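Local coordinates for glycoside hydrolase family protein (Novosphingobium sp. PP1Y, PDB 6Q2F) that probably hydrolyses terminal alpha-L-rhamnose from rhamnosylated compounds, as an alpha-L-rhamnosidase of the glycoside hydrolases, at residues Gln521-Tyr526 / Ala558-Ser563. Numbering follows the deposited sequence.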
loop_
_atom_site.group_PDB
_atom_site.type_symbol
_atom_site.label_atom_id
_atom_site.label_comp_id
_atom_site.label_asym_id
_atom_site.label_seq_id
_atom_site.Cartn_x
_atom_site.Cartn_y
_atom_site.Cartn_z
ATOM N N GLN A 521 -6.315 -27.759 9.612
ATOM C CA GLN A 521 -7.095 -28.376 10.677
ATOM C C GLN A 521 -7.138 -27.487 11.912
ATOM O O GLN A 521 -8.202 -27.297 12.516
ATOM C CB GLN A 521 -6.506 -29.744 11.024
ATOM C CG GLN A 521 -7.142 -30.367 12.239
ATOM C CD GLN A 521 -8.454 -31.013 11.900
ATOM O OE1 GLN A 521 -8.533 -31.824 10.981
ATOM N NE2 GLN A 521 -9.496 -30.652 12.624
ATOM N N ARG A 522 -5.996 -26.930 12.307
ATOM C CA ARG A 522 -5.971 -26.148 13.536
ATOM C C ARG A 522 -6.743 -24.841 13.371
ATOM O O ARG A 522 -7.412 -24.388 14.305
ATOM C CB ARG A 522 -4.527 -25.871 13.959
ATOM C CG ARG A 522 -4.366 -24.667 14.935
ATOM C CD ARG A 522 -2.892 -24.356 15.218
ATOM N NE ARG A 522 -2.234 -23.646 14.109
ATOM C CZ ARG A 522 -2.257 -22.324 13.938
ATOM N NH1 ARG A 522 -2.926 -21.550 14.790
ATOM N NH2 ARG A 522 -1.635 -21.776 12.897
ATOM N N LEU A 523 -6.677 -24.226 12.182
ATOM C CA LEU A 523 -7.285 -22.909 12.004
ATOM C C LEU A 523 -8.733 -22.978 11.549
ATOM O O LEU A 523 -9.508 -22.082 11.887
ATOM C CB LEU A 523 -6.476 -22.069 10.998
ATOM C CG LEU A 523 -5.102 -21.545 11.433
ATOM C CD1 LEU A 523 -4.204 -21.179 10.233
ATOM C CD2 LEU A 523 -5.276 -20.318 12.325
ATOM N N ARG A 524 -9.108 -23.979 10.752
ATOM C CA ARG A 524 -10.470 -24.065 10.235
ATOM C C ARG A 524 -11.321 -25.097 10.962
ATOM O O ARG A 524 -12.546 -25.101 10.789
ATOM C CB ARG A 524 -10.456 -24.400 8.738
ATOM C CG ARG A 524 -9.489 -23.527 7.898
ATOM C CD ARG A 524 -10.129 -22.206 7.522
ATOM N NE ARG A 524 -10.143 -21.236 8.615
ATOM C CZ ARG A 524 -9.148 -20.381 8.853
ATOM N NH1 ARG A 524 -8.061 -20.408 8.081
ATOM N NH2 ARG A 524 -9.234 -19.503 9.856
ATOM N N GLY A 525 -10.711 -25.997 11.726
ATOM C CA GLY A 525 -11.461 -26.951 12.517
ATOM C C GLY A 525 -11.911 -28.212 11.814
ATOM O O GLY A 525 -12.717 -28.946 12.388
ATOM N N TYR A 526 -11.459 -28.479 10.587
ATOM C CA TYR A 526 -11.808 -29.734 9.926
ATOM C C TYR A 526 -10.677 -30.164 8.999
ATOM O O TYR A 526 -9.793 -29.377 8.658
ATOM C CB TYR A 526 -13.134 -29.640 9.142
ATOM C CG TYR A 526 -13.165 -28.681 7.940
ATOM C CD1 TYR A 526 -13.343 -27.314 8.116
ATOM C CD2 TYR A 526 -13.063 -29.163 6.628
ATOM C CE1 TYR A 526 -13.389 -26.433 7.019
ATOM C CE2 TYR A 526 -13.116 -28.289 5.519
ATOM C CZ TYR A 526 -13.278 -26.936 5.730
ATOM O OH TYR A 526 -13.333 -26.082 4.636
ATOM N N ALA A 558 -3.754 -16.963 4.057
ATOM C CA ALA A 558 -3.709 -15.596 4.573
ATOM C C ALA A 558 -3.346 -15.587 6.049
ATOM O O ALA A 558 -2.534 -14.767 6.481
ATOM C CB ALA A 558 -5.045 -14.897 4.339
ATOM N N ASP A 559 -3.916 -16.514 6.834
ATOM C CA ASP A 559 -3.576 -16.601 8.255
ATOM C C ASP A 559 -2.090 -16.877 8.446
ATOM O O ASP A 559 -1.443 -16.305 9.332
ATOM C CB ASP A 559 -4.395 -17.707 8.938
ATOM C CG ASP A 559 -5.878 -17.341 9.126
ATOM O OD1 ASP A 559 -6.223 -16.128 9.134
ATOM O OD2 ASP A 559 -6.688 -18.284 9.270
ATOM N N LEU A 560 -1.538 -17.787 7.645
ATOM C CA LEU A 560 -0.147 -18.175 7.847
ATOM C C LEU A 560 0.808 -17.071 7.392
ATOM O O LEU A 560 1.847 -16.852 8.017
ATOM C CB LEU A 560 0.136 -19.503 7.139
ATOM C CG LEU A 560 -0.651 -20.738 7.637
ATOM C CD1 LEU A 560 -0.396 -21.955 6.764
ATOM C CD2 LEU A 560 -0.333 -21.068 9.088
ATOM N N LEU A 561 0.455 -16.347 6.329
ATOM C CA LEU A 561 1.253 -15.185 5.931
ATOM C C LEU A 561 1.446 -14.245 7.117
ATOM O O LEU A 561 2.574 -13.880 7.466
ATOM C CB LEU A 561 0.570 -14.452 4.772
ATOM C CG LEU A 561 1.349 -13.245 4.285
ATOM C CD1 LEU A 561 2.691 -13.676 3.674
ATOM C CD2 LEU A 561 0.534 -12.454 3.236
ATOM N N ALA A 562 0.343 -13.903 7.793
ATOM C CA ALA A 562 0.404 -12.956 8.901
ATOM C C ALA A 562 1.174 -13.525 10.082
ATOM O O ALA A 562 1.993 -12.832 10.691
ATOM C CB ALA A 562 -1.010 -12.557 9.325
ATOM N N SER A 563 0.922 -14.781 10.434
ATOM C CA SER A 563 1.596 -15.315 11.614
ATOM C C SER A 563 2.982 -15.864 11.298
ATOM O O SER A 563 3.938 -15.580 12.025
ATOM C CB SER A 563 0.742 -16.409 12.274
ATOM O OG SER A 563 0.687 -17.564 11.458
HETATM O O HOH W 1 -1.721 -18.785 11.892
#
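Within the beta-alpha-beta crossover that joins parallel strands 497-502 and 579-582 of the barrel, the end of helix 516-524 docks against the middle of the long helix 543-575. The direct polar link is a salt bridge between R524 and D559, which meet tip to tip. R524 presents the NH1/NH2 end of its guanidinium, and both nitrogens converge on one oxygen: NH1 lies 2.8 Å and NH2 2.9 Å from D559 OD2. Their N-H...O angles, 146° and 141°, are bent, as expected when two donors share one acceptor. OD2 lies in the guanidinium plane, yet the carboxylate is turned 50° from that plane; NH1 meets OD2 from above the carboxylate, NH2 nearly along the C-O axis. Bends at chi2 and chi3 fold the R524 chain into this position, and NH1 also bonds T556 OG1. An alanine in place of R524 would remove both bonds to D559 OD2 and would probably leave this carboxylate without this charge partner and loosen the helix junction.

L523 supplies the apolar part, its CD1 resting 3.7 Å from D559 CB and 4.0 Å from L560 CD2. It also lies between two guanidiniums: its CB sits 3.6 Å above the plane of R524, and its CG 3.7 Å above that of R522, each offset toward the rim. R522 NH2 bonds Q519 OE1 and donates to a water 3.2 Å away, which in turn donates to S563 OG at 2.7 Å, bridging the helices.

Two helices packed in one strand-to-strand connection, here between strands leading directly to the sodium ligands D503 and E583, represent an elaborated crossover of a (beta/alpha)8 barrel.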